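Local coordinates for SRPBCC family protein (Bacillus thuringiensis serovar konkukian, PDB 3F08) that is of unknown function but, as a member of the Bet v 1-like polyketide cyclase and lipid transport family, probably binds a hydrophobic ligand, at residues Thr14-Trp18 and Val90-Thr94; Gly22-Ser26 and Ser36-Thr40. The protein carries 5 engineered substitutions. All coordinates share one frame; numbering follows the deposited sequence.

Contact 1 (Thr14-Trp18 and Val90-Thr94); sequences TEQVW and VKEGT. Engineered in segment 14-18: Thr14 (natural residue Pro).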
loop_
_atom_site.group_PDB
_atom_site.type_symbol
_atom_site.label_atom_id
_atom_site.label_comp_id
_atom_site.label_asym_id
_atom_site.label_seq_id
_atom_site.Cartn_x
_atom_site.Cartn_y
_atom_site.Cartn_z
ATOM N N THR B 14 14.697 -10.184 -9.391
ATOM C CA THR B 14 13.506 -9.931 -8.601
ATOM C C THR B 14 13.473 -8.473 -8.143
ATOM O O THR B 14 12.414 -7.842 -8.127
ATOM C CB THR B 14 13.431 -10.886 -7.382
ATOM O OG1 THR B 14 14.719 -10.982 -6.756
ATOM C CG2 THR B 14 12.996 -12.281 -7.836
ATOM N N GLU B 15 14.642 -7.938 -7.801
ATOM C CA GLU B 15 14.752 -6.561 -7.350
ATOM C C GLU B 15 14.417 -5.554 -8.453
ATOM O O GLU B 15 13.728 -4.570 -8.197
ATOM C CB GLU B 15 16.162 -6.281 -6.808
ATOM C CG GLU B 15 16.501 -6.980 -5.486
ATOM C CD GLU B 15 16.585 -8.498 -5.610
ATOM O OE1 GLU B 15 17.284 -8.993 -6.519
ATOM O OE2 GLU B 15 15.958 -9.202 -4.791
ATOM N N GLN B 16 14.909 -5.788 -9.669
ATOM C CA GLN B 16 14.631 -4.876 -10.781
ATOM C C GLN B 16 13.141 -4.891 -11.097
ATOM O O GLN B 16 12.513 -3.851 -11.202
ATOM C CB GLN B 16 15.363 -5.299 -12.056
ATOM C CG GLN B 16 16.865 -5.417 -11.976
ATOM C CD GLN B 16 17.440 -5.974 -13.277
ATOM O OE1 GLN B 16 17.402 -5.310 -14.321
ATOM N NE2 GLN B 16 17.954 -7.199 -13.226
ATOM N N VAL B 17 12.590 -6.088 -11.260
ATOM C CA VAL B 17 11.181 -6.228 -11.586
ATOM C C VAL B 17 10.252 -5.624 -10.539
ATOM O O VAL B 17 9.332 -4.884 -10.886
ATOM C CB VAL B 17 10.801 -7.704 -11.787
ATOM C CG1 VAL B 17 9.316 -7.809 -12.163
ATOM C CG2 VAL B 17 11.683 -8.315 -12.874
ATOM N N TRP B 18 10.475 -5.945 -9.266
ATOM C CA TRP B 18 9.624 -5.394 -8.217
ATOM C C TRP B 18 9.829 -3.879 -8.111
ATOM O O TRP B 18 8.896 -3.141 -7.802
ATOM C CB TRP B 18 9.901 -6.070 -6.871
ATOM C CG TRP B 18 9.039 -5.524 -5.763
ATOM C CD1 TRP B 18 9.448 -4.775 -4.695
ATOM C CD2 TRP B 18 7.609 -5.651 -5.641
ATOM N NE1 TRP B 18 8.360 -4.425 -3.916
ATOM C CE2 TRP B 18 7.224 -4.949 -4.475
ATOM C CE3 TRP B 18 6.622 -6.286 -6.405
ATOM C CZ2 TRP B 18 5.886 -4.868 -4.051
ATOM C CZ3 TRP B 18 5.281 -6.204 -5.982
ATOM C CH2 TRP B 18 4.934 -5.498 -4.814
ATOM N N VAL B 90 5.985 -11.094 -7.701
ATOM C CA VAL B 90 7.285 -11.326 -8.312
ATOM C C VAL B 90 7.996 -12.400 -7.502
ATOM O O VAL B 90 8.514 -12.129 -6.426
ATOM C CB VAL B 90 8.132 -10.037 -8.308
ATOM C CG1 VAL B 90 9.506 -10.319 -8.881
ATOM C CG2 VAL B 90 7.429 -8.950 -9.115
ATOM N N LYS B 91 7.998 -13.624 -8.016
ATOM C CA LYS B 91 8.647 -14.737 -7.343
ATOM C C LYS B 91 10.068 -14.930 -7.855
ATOM O O LYS B 91 10.453 -14.389 -8.889
ATOM C CB LYS B 91 7.848 -16.023 -7.560
ATOM C CG LYS B 91 6.431 -15.947 -7.022
ATOM C CD LYS B 91 5.693 -17.273 -7.163
ATOM C CE LYS B 91 4.380 -17.240 -6.390
ATOM N NZ LYS B 91 3.638 -18.533 -6.452
ATOM N N GLU B 92 10.849 -15.707 -7.117
ATOM C CA GLU B 92 12.224 -15.978 -7.495
ATOM C C GLU B 92 12.298 -16.604 -8.886
ATOM O O GLU B 92 11.529 -17.510 -9.204
ATOM C CB GLU B 92 12.863 -16.932 -6.485
ATOM C CG GLU B 92 13.152 -16.334 -5.114
ATOM C CD GLU B 92 11.906 -15.894 -4.360
ATOM O OE1 GLU B 92 10.809 -16.462 -4.597
ATOM O OE2 GLU B 92 12.033 -14.985 -3.504
ATOM N N GLY B 93 13.221 -16.117 -9.711
ATOM C CA GLY B 93 13.384 -16.666 -11.044
ATOM C C GLY B 93 14.309 -17.869 -10.950
ATOM O O GLY B 93 14.717 -18.247 -9.853
ATOM N N THR B 94 14.640 -18.481 -12.082
ATOM C CA THR B 94 15.534 -19.633 -12.074
ATOM C C THR B 94 16.980 -19.172 -11.899
ATOM O O THR B 94 17.828 -19.918 -11.409
ATOM C CB THR B 94 15.408 -20.438 -13.375
ATOM O OG1 THR B 94 15.455 -19.543 -14.491
ATOM C CG2 THR B 94 14.091 -21.215 -13.393
#

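Contact 2 (Gly22-Ser26 and Ser36-Thr40); sequences GGFNS and SSKLT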
loop_
_atom_site.group_PDB
_atom_site.type_symbol
_atom_site.label_atom_id
_atom_site.label_comp_id
_atom_site.label_asym_id
_atom_site.label_seq_id
_atom_site.Cartn_x
_atom_site.Cartn_y
_atom_site.Cartn_z
ATOM N N GLY B 22 6.343 -2.809 -8.496
ATOM C CA GLY B 22 5.825 -2.774 -7.133
ATOM C C GLY B 22 4.965 -1.569 -6.771
ATOM O O GLY B 22 4.128 -1.648 -5.869
ATOM N N GLY B 23 5.180 -0.452 -7.462
ATOM C CA GLY B 23 4.415 0.751 -7.187
ATOM C C GLY B 23 2.990 0.626 -7.678
ATOM O O GLY B 23 2.749 0.299 -8.842
ATOM N N PHE B 24 2.037 0.892 -6.793
ATOM C CA PHE B 24 0.639 0.799 -7.163
ATOM C C PHE B 24 0.291 1.823 -8.244
ATOM O O PHE B 24 -0.560 1.569 -9.096
ATOM C CB PHE B 24 -0.236 0.992 -5.924
ATOM C CG PHE B 24 -1.667 0.584 -6.123
ATOM C CD1 PHE B 24 -1.983 -0.691 -6.590
ATOM C CD2 PHE B 24 -2.700 1.466 -5.828
ATOM C CE1 PHE B 24 -3.317 -1.086 -6.762
ATOM C CE2 PHE B 24 -4.038 1.090 -5.991
ATOM C CZ PHE B 24 -4.344 -0.189 -6.461
ATOM N N ASN B 25 0.961 2.972 -8.223
ATOM C CA ASN B 25 0.701 4.009 -9.222
ATOM C C ASN B 25 1.677 3.943 -10.393
ATOM O O ASN B 25 1.715 4.846 -11.228
ATOM C CB ASN B 25 0.805 5.405 -8.597
ATOM C CG ASN B 25 0.112 6.464 -9.438
ATOM O OD1 ASN B 25 0.708 7.478 -9.814
ATOM N ND2 ASN B 25 -1.155 6.230 -9.737
ATOM N N SER B 26 2.444 2.863 -10.477
ATOM C CA SER B 26 3.448 2.753 -11.530
ATOM C C SER B 26 3.107 2.019 -12.828
ATOM O O SER B 26 3.984 1.818 -13.661
ATOM C CB SER B 26 4.728 2.158 -10.936
ATOM O OG SER B 26 5.182 2.972 -9.867
ATOM N N SER B 36 -1.535 7.336 -18.251
ATOM C CA SER B 36 -1.405 8.004 -16.964
ATOM C C SER B 36 -2.138 7.324 -15.816
ATOM O O SER B 36 -3.117 6.605 -16.016
ATOM C CB SER B 36 -1.875 9.456 -17.110
ATOM O OG SER B 36 -1.729 10.168 -15.896
ATOM N N SER B 37 -1.639 7.559 -14.609
ATOM C CA SER B 37 -2.208 7.002 -13.391
ATOM C C SER B 37 -1.976 7.962 -12.227
ATOM O O SER B 37 -0.883 8.501 -12.070
ATOM C CB SER B 37 -1.569 5.645 -13.068
ATOM O OG SER B 37 -2.003 5.172 -11.800
ATOM N N LYS B 38 -3.018 8.172 -11.425
ATOM C CA LYS B 38 -2.954 9.058 -10.263
ATOM C C LYS B 38 -3.526 8.338 -9.045
ATOM O O LYS B 38 -4.391 7.475 -9.175
ATOM C CB LYS B 38 -3.767 10.339 -10.501
ATOM C CG LYS B 38 -3.227 11.247 -11.590
ATOM C CD LYS B 38 -1.849 11.791 -11.248
ATOM C CE LYS B 38 -1.338 12.694 -12.366
ATOM N NZ LYS B 38 0.041 13.202 -12.095
ATOM N N LEU B 39 -3.055 8.705 -7.860
ATOM C CA LEU B 39 -3.536 8.074 -6.637
ATOM C C LEU B 39 -4.442 8.988 -5.814
ATOM O O LEU B 39 -4.236 10.204 -5.775
ATOM C CB LEU B 39 -2.351 7.653 -5.756
ATOM C CG LEU B 39 -1.311 6.659 -6.283
ATOM C CD1 LEU B 39 -0.113 6.667 -5.352
ATOM C CD2 LEU B 39 -1.901 5.257 -6.383
ATOM N N THR B 40 -5.448 8.399 -5.167
ATOM C CA THR B 40 -6.338 9.154 -4.293
ATOM C C THR B 40 -6.428 8.384 -2.983
ATOM O O THR B 40 -5.805 7.329 -2.837
ATOM C CB THR B 40 -7.762 9.343 -4.886
ATOM O OG1 THR B 40 -8.349 8.071 -5.172
ATOM C CG2 THR B 40 -7.697 10.171 -6.153
HETATM O O HOH W 1 -0.687 2.545 -11.727
#

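Contact 1 (Thr14-Trp18 and Val90-Thr94)
Helix 14-21, the short helix that follows the first strand, packs on the end region of strand 81-92 by setting Val17 and Trp18 against Val90. The helix and strand segments run almost exactly antiparallel, at 178°, with their axes 8.7 Å apart at closest approach. Beta-branched valines carry two methyls each close to the backbone, which suits a buried contact between a helix and a strand. Val90 divides its work between its two methyls: CG2 lies 3.8 Å from Val17 CG1, while Val90 CG1 lies against the first turn of the helix, 3.9 Å from Thr14 O, an oxygen that accepts the helical bond from Trp18 N (2.9 Å).

Trp18 is reached at the edge of its indole, close to the ring plane, where CE3 is 3.9 Å from Val90 CG2. With CG trans to the backbone N (chi1 180°), the indole extends alongside Val90, and its NE1 hydrogen-bonds to Asp65. In the helix-grip fold of Bet v 1-like proteins a curved antiparallel sheet wraps around a long C-terminal helix. Here Val17 also touches Val101 of strand 99-109 and Leu132 and Phe136 of helix 114-137, so it packs between sheet and helix.

Thr14, an engineered residue where the natural protein has proline, turns its two branches to different tasks. Its methyl CG2 meets the backbone of Lys91 and Glu92, 3.5 Å from Lys91 O and 3.8 Å from Glu92 CA. Its hydroxyl OG1 donates to Glu15 OE2 at 2.9 Å, meeting the carboxylate from above, 48° out of its plane. The charged ends of Lys91 and Glu92 form salt bridges with Glu102 and Arg68 respectively, while Arg44 of the second subunit makes a cation-pi contact with Trp18.

Contact 2 (Gly22-Ser26 and Ser36-Thr40)
Leu39 of strand 36-40 packs tightly on the aliphatic root of Asn25 in the loop 22-26. Its branch point CG is 3.4 Å from Asn25 CB, a short approach for two carbons, and Leu39 CD1 and CD2 are also close to that atom, CD2 at 3.5 Å from Asn25 CB. The CD2 methyl of Leu39 also reaches Phe24, lying 3.9 Å from Phe24 CD2 in an oblique approach to the ring. A leucine suits this place because its fork can cover the CB of the asparagine and still touch the aromatic side chain.

The polar meeting is at Ser37, two residues before Leu39. Both residues turn to the loop, as alternation in a strand requires, while Lys38 between them points away. With CG trans to the backbone N (chi1 -161°), Asn25 brings its amide group as a whole beside Ser37 and the start of Lys38. A water links the two segments as well, donating to Phe24 O at 2.8 Å and hydrogen-bonding to Ser37 OG at 2.9 Å.

Within the loop, a type I beta turn runs from Gly23 to Ser26, closed by Ser26 N to Gly23 O at 3.1 Å, with Phe24 and Asn25 at its two central positions. Glycine fits at Gly23 because a CB there would run into Ser26 OG.

Phe24 O also accepts a bond from Arg46, and the ring of Phe24 meets that of Tyr70, on strand 69-74, edge-to-face. Gly42 of the second subunit packs on Leu39 and Ser26. Thus the loop leaving helix 14-21 lies against strand 36-40, an outermost strand of the chain's sheet, which pairs antiparallel with strand 45-49.

Overall arrangement
From the N terminus the chain runs through edge strand 3-10 into helix 14-21, whose first turns supply one side of contact 1. The loop beyond the helix then meets strand 36-40, so contact 2 closes a short connection of nine intervening residues. The chain next builds successive antiparallel strands back across the sheet until strand 81-92 returns to the helix, where contact 1 closes a loop of 71 intervening residues. Contact 2 is therefore nested inside contact 1, and the two do not cross. Their centres lie 20 Å apart: contact 1 ties helix 14-21 to inner strand 81-92, contact 2 ties the loop after that helix to outermost strand 36-40 of the same sheet.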